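Local structure of CELL WALL surface anchor family protein (Streptococcus pneumoniae, 2X9Z) at residues V184-G189 / E214-E219; T180-N185 / V192-L197; S131-F136 / G145-P150. The protein forms the repeating backbone subunit of the pneumococcal pilus, a surface fibre that probably takes part in cell adhesion. The protein carries 1 engineered substitution. One frame throughout, in Å; residues are numbered along the deposited sequence. Where two conformers were deposited one is given.

Contact 1 of 3, residues V184-G189 / E214-E219; sequences VNAQAG and EYKFVE. Engineered in segment 184-189: A188 (natural residue Thr).
With CG held between the backbone N and the carbonyl carbon (chi1 56°) and every later bond extended, K216 runs its methylene chain alongside V184, the two side chains pointing the same way. V184 sets CG1 anti to its backbone N, and this branch meets K216 CE at 3.9 Å; CG2, beside the backbone N, crosses obliquely to touch V218 CG2 at 3.9 Å. Lysine suits the place because its stem covers the valine while its amine reaches polar partners: NZ forms a salt bridge with E255 and donates to a water 2.8 Å from it, which in turn donates to A186 O.

Beneath these side chains, V184 and K216 exchange both backbone bonds; V184 N meets K216 O at 2.8 Å and almost straight (171°). N185 and Y215 make the following non-hydrogen-bonded pair, their side chains diverging. A186 N still donates to E214 O (2.9 Å), but from above the carbonyl plane, since the chain is already turning; a small methyl suits A186, whose CB points at the opposite segment. Q187, extended beyond CG, swings OE1 round to E214 N at 3.2 Å, the N-H pointing straight at it (177°). Its carboxamide serves twice, because NE2 donates to P129 O, while the carboxylate of E214 takes the backbone N of E59.

N185, with CG anti to its backbone N, folds OD1 over the turn, accepting Q187 N in the carbonyl plane at 2.8 Å and A188 N from above it at 2.9 Å. A188 is engineered and contributes only its backbone here. At G189 the backbone angles would push a CB against the preceding carbonyl oxygen, so glycine fits. Strand 179-185 thus leaves its antiparallel sheet through an Asx turn, which opens the beta hairpin to strand 191-197.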
loop_
_atom_site.group_PDB
_atom_site.type_symbol
_atom_site.label_atom_id
_atom_site.label_comp_id
_atom_site.label_asym_id
_atom_site.label_seq_id
_atom_site.Cartn_x
_atom_site.Cartn_y
_atom_site.Cartn_z
ATOM N N VAL A 184 1.074 -11.970 -5.377
ATOM C CA VAL A 184 0.607 -12.370 -4.058
ATOM C C VAL A 184 -0.914 -12.395 -4.058
ATOM O O VAL A 184 -1.554 -11.517 -4.634
ATOM C CB VAL A 184 1.092 -11.348 -2.999
ATOM C CG1 VAL A 184 0.689 -11.771 -1.592
ATOM C CG2 VAL A 184 2.611 -11.147 -3.100
ATOM N N ASN A 185 -1.493 -13.408 -3.425
ATOM C CA ASN A 185 -2.926 -13.419 -3.172
ATOM C C ASN A 185 -3.219 -12.248 -2.240
ATOM O O ASN A 185 -2.718 -12.224 -1.120
ATOM C CB ASN A 185 -3.330 -14.749 -2.526
ATOM C CG ASN A 185 -4.817 -14.833 -2.220
ATOM O OD1 ASN A 185 -5.435 -13.866 -1.787
ATOM N ND2 ASN A 185 -5.389 -16.008 -2.424
ATOM N N ALA A 186 -3.996 -11.267 -2.702
ATOM C CA ALA A 186 -4.183 -10.026 -1.952
ATOM C C ALA A 186 -5.025 -10.241 -0.703
ATOM O O ALA A 186 -4.979 -9.448 0.232
ATOM C CB ALA A 186 -4.804 -8.954 -2.835
ATOM N N GLN A 187 -5.786 -11.329 -0.689
ATOM C CA GLN A 187 -6.689 -11.592 0.424
ATOM C C GLN A 187 -5.993 -12.394 1.512
ATOM O O GLN A 187 -6.118 -12.074 2.692
ATOM C CB GLN A 187 -7.959 -12.290 -0.073
ATOM C CG GLN A 187 -8.673 -11.474 -1.147
ATOM C CD GLN A 187 -9.776 -12.233 -1.845
ATOM O OE1 GLN A 187 -9.755 -12.403 -3.069
ATOM N NE2 GLN A 187 -10.749 -12.693 -1.074
ATOM N N ALA A 188 -5.235 -13.412 1.110
ATOM C CA ALA A 188 -4.642 -14.353 2.058
ATOM C C ALA A 188 -3.173 -14.081 2.374
ATOM O O ALA A 188 -2.696 -14.436 3.450
ATOM C CB ALA A 188 -4.824 -15.784 1.566
ATOM N N GLY A 189 -2.452 -13.482 1.431
ATOM C CA GLY A 189 -1.099 -13.011 1.693
ATOM C C GLY A 189 0.061 -13.863 1.204
ATOM O O GLY A 189 1.223 -13.486 1.373
ATOM N N GLU A 214 -8.557 -11.891 -5.973
ATOM C CA GLU A 214 -7.763 -10.687 -6.213
ATOM C C GLU A 214 -6.302 -10.932 -5.897
ATOM O O GLU A 214 -5.979 -11.496 -4.852
ATOM C CB GLU A 214 -8.277 -9.529 -5.367
ATOM C CG GLU A 214 -9.577 -8.965 -5.859
ATOM C CD GLU A 214 -10.002 -7.767 -5.051
ATOM O OE1 GLU A 214 -10.504 -7.962 -3.931
ATOM O OE2 GLU A 214 -9.816 -6.635 -5.527
ATOM N N TYR A 215 -5.429 -10.493 -6.803
ATOM C CA TYR A 215 -3.992 -10.638 -6.635
ATOM C C TYR A 215 -3.317 -9.281 -6.751
ATOM O O TYR A 215 -3.924 -8.306 -7.184
ATOM C CB TYR A 215 -3.406 -11.540 -7.722
ATOM C CG TYR A 215 -3.990 -12.932 -7.803
ATOM C CD1 TYR A 215 -3.387 -13.997 -7.147
ATOM C CD2 TYR A 215 -5.122 -13.185 -8.564
ATOM C CE1 TYR A 215 -3.914 -15.277 -7.229
ATOM C CE2 TYR A 215 -5.656 -14.458 -8.654
ATOM C CZ TYR A 215 -5.045 -15.503 -7.987
ATOM O OH TYR A 215 -5.567 -16.771 -8.078
ATOM N N LYS A 216 -2.049 -9.228 -6.370
ATOM C CA LYS A 216 -1.271 -8.005 -6.517
ATOM C C LYS A 216 0.146 -8.378 -6.931
ATOM O O LYS A 216 0.704 -9.345 -6.415
ATOM C CB LYS A 216 -1.258 -7.210 -5.204
ATOM C CG LYS A 216 -0.756 -7.992 -3.989
ATOM C CD LYS A 216 -0.886 -7.200 -2.676
ATOM C CE LYS A 216 -0.300 -7.984 -1.503
ATOM N NZ LYS A 216 -0.512 -7.321 -0.186
ATOM N N PHE A 217 0.723 -7.628 -7.873
ATOM C CA PHE A 217 2.148 -7.752 -8.170
ATOM C C PHE A 217 2.889 -6.809 -7.229
ATOM O O PHE A 217 2.679 -5.589 -7.278
ATOM C CB PHE A 217 2.483 -7.347 -9.612
ATOM C CG PHE A 217 2.048 -8.335 -10.658
ATOM C CD1 PHE A 217 2.775 -9.495 -10.897
ATOM C CD2 PHE A 217 0.936 -8.076 -11.443
ATOM C CE1 PHE A 217 2.382 -10.391 -11.884
ATOM C CE2 PHE A 217 0.540 -8.961 -12.429
ATOM C CZ PHE A 217 1.259 -10.122 -12.648
ATOM N N VAL A 218 3.760 -7.356 -6.387
ATOM C CA VAL A 218 4.560 -6.529 -5.493
ATOM C C VAL A 218 5.987 -6.478 -6.037
ATOM O O VAL A 218 6.675 -7.495 -6.100
ATOM C CB VAL A 218 4.554 -7.082 -4.043
ATOM C CG1 VAL A 218 5.257 -6.122 -3.107
ATOM C CG2 VAL A 218 3.122 -7.359 -3.566
ATOM N N GLU A 219 6.418 -5.294 -6.456
ATOM C CA GLU A 219 7.754 -5.136 -7.013
ATOM C C GLU A 219 8.815 -5.359 -5.938
ATOM O O GLU A 219 8.779 -4.726 -4.878
ATOM C CB GLU A 219 7.901 -3.737 -7.605
ATOM C CG GLU A 219 9.206 -3.496 -8.339
ATOM C CD GLU A 219 9.204 -2.168 -9.062
ATOM O OE1 GLU A 219 8.354 -1.986 -9.962
ATOM O OE2 GLU A 219 10.043 -1.304 -8.738
HETATM O O HOH W 1 -1.781 -10.149 0.801
HETATM O O HOH W 2 -3.270 -7.198 0.504
#

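Contact 2 of 3, residues T180-N185 / V192-L197; sequences TFDLVN and VQTVTL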
loop_
_atom_site.group_PDB
_atom_site.type_symbol
_atom_site.label_atom_id
_atom_site.label_comp_id
_atom_site.label_asym_id
_atom_site.label_seq_id
_atom_site.Cartn_x
_atom_site.Cartn_y
_atom_site.Cartn_z
ATOM N N THR A 180 11.826 -7.816 -10.844
ATOM C CA THR A 180 11.176 -9.018 -10.342
ATOM C C THR A 180 9.957 -8.638 -9.508
ATOM O O THR A 180 10.006 -7.702 -8.713
ATOM C CB THR A 180 12.159 -9.858 -9.505
ATOM O OG1 THR A 180 13.273 -10.230 -10.327
ATOM C CG2 THR A 180 11.489 -11.126 -8.974
ATOM N N PHE A 181 8.861 -9.371 -9.696
ATOM C CA PHE A 181 7.630 -9.125 -8.953
ATOM C C PHE A 181 7.129 -10.412 -8.333
ATOM O O PHE A 181 7.164 -11.463 -8.961
ATOM C CB PHE A 181 6.520 -8.595 -9.868
ATOM C CG PHE A 181 6.856 -7.302 -10.544
ATOM C CD1 PHE A 181 7.676 -7.280 -11.663
ATOM C CD2 PHE A 181 6.340 -6.100 -10.072
ATOM C CE1 PHE A 181 7.980 -6.080 -12.294
ATOM C CE2 PHE A 181 6.642 -4.898 -10.698
ATOM C CZ PHE A 181 7.465 -4.892 -11.804
ATOM N N ASP A 182 6.642 -10.319 -7.107
ATOM C CA ASP A 182 5.932 -11.430 -6.509
ATOM C C ASP A 182 4.441 -11.206 -6.695
ATOM O O ASP A 182 3.900 -10.169 -6.296
ATOM C CB ASP A 182 6.294 -11.547 -5.036
ATOM C CG ASP A 182 7.735 -11.964 -4.836
ATOM O OD1 ASP A 182 8.115 -13.043 -5.342
ATOM O OD2 ASP A 182 8.492 -11.215 -4.191
ATOM N N LEU A 183 3.784 -12.156 -7.349
ATOM C CA LEU A 183 2.335 -12.127 -7.439
ATOM C C LEU A 183 1.786 -12.768 -6.165
ATOM O O LEU A 183 2.022 -13.944 -5.898
ATOM C CB LEU A 183 1.843 -12.860 -8.688
ATOM C CG LEU A 183 0.337 -12.743 -8.947
ATOM C CD1 LEU A 183 -0.058 -11.314 -9.291
ATOM C CD2 LEU A 183 -0.113 -13.703 -10.042
ATOM N N VAL A 184 1.074 -11.970 -5.377
ATOM C CA VAL A 184 0.607 -12.370 -4.058
ATOM C C VAL A 184 -0.914 -12.395 -4.058
ATOM O O VAL A 184 -1.554 -11.517 -4.634
ATOM C CB VAL A 184 1.092 -11.348 -2.999
ATOM C CG1 VAL A 184 0.689 -11.771 -1.592
ATOM C CG2 VAL A 184 2.611 -11.147 -3.100
ATOM N N ASN A 185 -1.493 -13.408 -3.425
ATOM C CA ASN A 185 -2.926 -13.419 -3.172
ATOM C C ASN A 185 -3.219 -12.248 -2.240
ATOM O O ASN A 185 -2.718 -12.224 -1.120
ATOM C CB ASN A 185 -3.330 -14.749 -2.526
ATOM C CG ASN A 185 -4.817 -14.833 -2.220
ATOM O OD1 ASN A 185 -5.435 -13.866 -1.787
ATOM N ND2 ASN A 185 -5.389 -16.008 -2.424
ATOM N N VAL A 192 2.024 -16.527 -4.939
ATOM C CA VAL A 192 1.535 -17.544 -5.868
ATOM C C VAL A 192 2.440 -17.728 -7.078
ATOM O O VAL A 192 2.520 -18.824 -7.631
ATOM C CB VAL A 192 0.081 -17.282 -6.328
ATOM C CG1 VAL A 192 -0.878 -17.383 -5.148
ATOM C CG2 VAL A 192 -0.032 -15.937 -7.018
ATOM N N GLN A 193 3.140 -16.675 -7.480
ATOM C CA GLN A 193 4.092 -16.777 -8.580
ATOM C C GLN A 193 5.103 -15.654 -8.471
ATOM O O GLN A 193 4.814 -14.605 -7.904
ATOM C CB GLN A 193 3.373 -16.704 -9.930
ATOM C CG GLN A 193 4.191 -17.202 -11.119
ATOM C CD GLN A 193 4.255 -18.722 -11.201
ATOM O OE1 GLN A 193 3.586 -19.432 -10.442
ATOM N NE2 GLN A 193 5.050 -19.226 -12.135
ATOM N N THR A 194 6.297 -15.894 -8.986
ATOM C CA THR A 194 7.308 -14.857 -9.085
ATOM C C THR A 194 7.645 -14.715 -10.555
ATOM O O THR A 194 7.919 -15.710 -11.224
ATOM C CB THR A 194 8.565 -15.224 -8.281
ATOM O OG1 THR A 194 8.216 -15.335 -6.893
ATOM C CG2 THR A 194 9.645 -14.163 -8.451
ATOM N N VAL A 195 7.583 -13.488 -11.065
ATOM C CA VAL A 195 7.840 -13.235 -12.476
ATOM C C VAL A 195 8.969 -12.231 -12.629
ATOM O O VAL A 195 9.238 -11.443 -11.724
ATOM C CB VAL A 195 6.588 -12.703 -13.209
ATOM C CG1 VAL A 195 5.440 -13.690 -13.088
ATOM C CG2 VAL A 195 6.180 -11.336 -12.669
ATOM N N THR A 196 9.632 -12.279 -13.775
ATOM C CA THR A 196 10.743 -11.386 -14.056
ATOM C C THR A 196 10.528 -10.688 -15.387
ATOM O O THR A 196 10.168 -11.330 -16.380
ATOM C CB THR A 196 12.069 -12.166 -14.111
ATOM O OG1 THR A 196 12.362 -12.708 -12.816
ATOM C CG2 THR A 196 13.202 -11.259 -14.553
ATOM N N LEU A 197 10.752 -9.383 -15.404
ATOM C CA LEU A 197 10.674 -8.605 -16.624
ATOM C C LEU A 197 12.086 -8.229 -17.048
ATOM O O LEU A 197 12.756 -7.437 -16.380
ATOM C CB LEU A 197 9.849 -7.348 -16.373
ATOM C CG LEU A 197 9.391 -6.513 -17.564
ATOM C CD1 LEU A 197 8.505 -7.346 -18.479
ATOM C CD2 LEU A 197 8.647 -5.272 -17.077
#
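T180, D182 and T194 share one facing side of an antiparallel hairpin, and all have chi1 near -60°. In both threonines this puts OG1 beside the backbone N and CG2 anti to it, so the two side chains cross obliquely and their methyls touch, T180 CG2 to T194 CG2 at 3.6 Å. D182 lies side by side with T194 and bends OD1 towards it; T194 OG1 donates at 2.8 Å, nearly along the C-O axis.

On the other face, V195 places CG2 in the crowded position between N and carbonyl carbon, 3.9 Å from F181 CB, above straight backbone bonds such as F181 N to V195 O (2.9 Å). L183 sets CG anti to its N (chi1 -173°), and CG meets V192 CG2 at 3.7 Å. At this end a classic beta bulge sets V192 and Q193 both against L183: V192 N reaches L183 O at 2.8 Å, and the bond from Q193 N is weak.

Chemically the hairpin is two-sided. F181, L183 and V195 suit the face turned to strands 159-166 and 203-206, though the end of Q193 leads away; hydroxyls and a carboxylate suit the more open one, where D182 OD1 also salt-bridges R220.

Contact 3 of 3, residues S131-F136 / G145-P150; sequences SNDVTF and GNTPKP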
loop_
_atom_site.group_PDB
_atom_site.type_symbol
_atom_site.label_atom_id
_atom_site.label_comp_id
_atom_site.label_asym_id
_atom_site.label_seq_id
_atom_site.Cartn_x
_atom_site.Cartn_y
_atom_site.Cartn_z
ATOM N N SER A 131 -8.451 -8.260 3.141
ATOM C CA SER A 131 -7.285 -7.602 3.691
ATOM C C SER A 131 -7.018 -6.265 3.014
ATOM O O SER A 131 -7.769 -5.808 2.161
ATOM C CB SER A 131 -6.066 -8.507 3.529
ATOM O OG SER A 131 -5.016 -8.118 4.391
ATOM N N ASN A 132 -5.919 -5.642 3.394
ATOM C CA ASN A 132 -5.539 -4.393 2.776
ATOM C C ASN A 132 -4.032 -4.353 2.639
ATOM O O ASN A 132 -3.339 -5.203 3.191
ATOM C CB ASN A 132 -6.048 -3.240 3.620
ATOM C CG ASN A 132 -5.349 -3.140 4.940
ATOM O OD1 ASN A 132 -5.447 -3.973 5.837
ATOM N N ASP A 133 -3.522 -3.392 1.879
ATOM C CA ASP A 133 -2.083 -3.264 1.668
ATOM C C ASP A 133 -1.692 -1.795 1.703
ATOM O O ASP A 133 -2.336 -0.962 1.072
ATOM C CB ASP A 133 -1.621 -3.937 0.362
ATOM C CG ASP A 133 -2.188 -3.279 -0.897
ATOM O OD1 ASP A 133 -3.401 -3.428 -1.170
ATOM O OD2 ASP A 133 -1.404 -2.639 -1.639
ATOM N N VAL A 134 -0.644 -1.490 2.460
ATOM C CA VAL A 134 -0.189 -0.124 2.662
ATOM C C VAL A 134 1.283 -0.017 2.329
ATOM O O VAL A 134 2.055 -0.968 2.526
ATOM C CB VAL A 134 -0.370 0.301 4.132
ATOM C CG1 VAL A 134 0.475 1.535 4.461
ATOM C CG2 VAL A 134 -1.821 0.558 4.426
ATOM N N THR A 135 1.673 1.142 1.815
ATOM C CA THR A 135 3.079 1.499 1.751
ATOM C C THR A 135 3.291 2.853 2.378
ATOM O O THR A 135 2.415 3.728 2.327
ATOM C CB THR A 135 3.653 1.561 0.303
ATOM O OG1 THR A 135 2.897 2.483 -0.504
ATOM C CG2 THR A 135 3.673 0.190 -0.342
ATOM N N PHE A 136 4.464 3.015 2.978
ATOM C CA PHE A 136 4.980 4.328 3.330
ATOM C C PHE A 136 6.097 4.623 2.343
ATOM O O PHE A 136 7.136 3.954 2.348
ATOM C CB PHE A 136 5.499 4.368 4.769
ATOM C CG PHE A 136 6.029 5.711 5.190
ATOM C CD1 PHE A 136 5.233 6.848 5.098
ATOM C CD2 PHE A 136 7.323 5.841 5.678
ATOM C CE1 PHE A 136 5.714 8.087 5.485
ATOM C CE2 PHE A 136 7.808 7.082 6.072
ATOM C CZ PHE A 136 7.001 8.202 5.975
ATOM N N GLY A 145 6.313 6.813 -5.441
ATOM C CA GLY A 145 5.785 5.478 -5.207
ATOM C C GLY A 145 4.488 5.442 -4.417
ATOM O O GLY A 145 4.117 6.402 -3.736
ATOM N N ASN A 146 3.805 4.305 -4.499
ATOM C CA ASN A 146 2.548 4.091 -3.787
ATOM C C ASN A 146 2.296 2.585 -3.656
ATOM O O ASN A 146 3.184 1.779 -3.941
ATOM C CB ASN A 146 1.399 4.812 -4.491
ATOM C CG ASN A 146 1.329 4.469 -5.948
ATOM O OD1 ASN A 146 1.400 3.302 -6.309
ATOM N ND2 ASN A 146 1.219 5.482 -6.803
ATOM N N THR A 147 1.103 2.188 -3.220
ATOM C CA THR A 147 0.872 0.794 -2.857
ATOM C C THR A 147 0.206 0.022 -4.004
ATOM O O THR A 147 -0.506 0.602 -4.819
ATOM C CB THR A 147 0.052 0.697 -1.544
ATOM O OG1 THR A 147 0.268 -0.577 -0.926
ATOM C CG2 THR A 147 -1.445 0.931 -1.784
ATOM N N PRO A 148 0.433 -1.304 -4.081
ATOM C CA PRO A 148 -0.253 -2.082 -5.128
ATOM C C PRO A 148 -1.787 -1.961 -5.090
ATOM O O PRO A 148 -2.387 -1.855 -4.013
ATOM C CB PRO A 148 0.192 -3.526 -4.837
ATOM C CG PRO A 148 1.553 -3.347 -4.247
ATOM C CD PRO A 148 1.450 -2.110 -3.382
ATOM N N LYS A 149 -2.404 -1.966 -6.269
ATOM C CA LYS A 149 -3.859 -2.022 -6.392
ATOM C C LYS A 149 -4.237 -3.457 -6.777
ATOM O O LYS A 149 -3.862 -3.926 -7.854
ATOM C CB LYS A 149 -4.356 -1.060 -7.479
ATOM C CG LYS A 149 -4.373 0.428 -7.101
ATOM C CD LYS A 149 -2.960 1.020 -7.025
ATOM C CE LYS A 149 -2.940 2.428 -6.441
ATOM N NZ LYS A 149 -1.521 2.881 -6.271
ATOM N N PRO A 150 -4.969 -4.167 -5.900
ATOM C CA PRO A 150 -5.317 -5.554 -6.236
ATOM C C PRO A 150 -6.236 -5.650 -7.451
ATOM O O PRO A 150 -7.017 -4.735 -7.721
ATOM C CB PRO A 150 -6.046 -6.054 -4.984
ATOM C CG PRO A 150 -5.629 -5.142 -3.896
ATOM C CD PRO A 150 -5.382 -3.807 -4.536
HETATM O O HOH W 3 2.113 -2.597 0.023
#
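D133 carries the tight half of this buried contact. Its CG occupies the crowded position between the backbone N and the carbonyl carbon (chi1 65°), which directs the carboxylate at the loop. There T147, with OG1 anti to its own N (chi1 -158°), donates to D133 OD2 at 2.7 Å, approaching from above the carboxylate plane. The same OD2 lies 2.7 Å from P148 O, so close for two oxygens that the acid is probably protonated; burial and this oxygen may favour the proton, while the nearby ammonium of K216 would oppose it. P148 CD also packs on OD2, at 3.4 Å.

T135 comes at T147 obliquely, with OG1 3.5 Å from T147 CB and CG2 3.5 Å from T147 OG1. Short beta-branched residues suit both positions, each giving a methyl for packing and a hydroxyl for bonding: T135 OG1 is hydrogen-bonded to N137 ND2, and T147 OG1 has D133.

Elsewhere the fit loosens. P150 meets D133 tip to tip, its CG 3.9 Å from OD1, and both P150 and, towards the other end of the segment, N146 are partly exposed. A water links strand and loop, donating to V134 O and, at 2.9 Å, to T147 OG1. K149 turns away from strand 130-139 but is anchored, folding back so that NZ donates to T147 O at 2.9 Å as well as to Y229 O; N146 hydrogen-bonds to Y229 and D228.

Segment 145-150 is no further strand but an extended, proline-rich connection, running roughly antiparallel to strand 130-139 and lodged between it and the following domain. On the opposite side of that strand, N132 CG is joined covalently to K7 NZ, an intramolecular Lys-Asn isopeptide bond of the kind found in many Gram-positive pilin domains.

In the fold
Along the chain contact 3 comes first, tying strand 130-139 to the connection that leads into the second domain of this fragment, where contacts 1 and 2 lie. These two share V184 and N185 and use opposite edges of strand 179-185, the middle strand of a three-stranded antiparallel sheet; their centres are 9 Å apart. Contact 1 also touches contact 3, with centres 10 Å apart, as K216 NZ packs on D133 CB and A186 O on S131 CB. Contacts 2 and 3 do not meet, their nearest atoms being about 7 Å apart. Contact 1 thus brings strand 215-219 and the turn after strand 179-185 against strand 130-139 and connection 145-150, where the fragment's two domains meet.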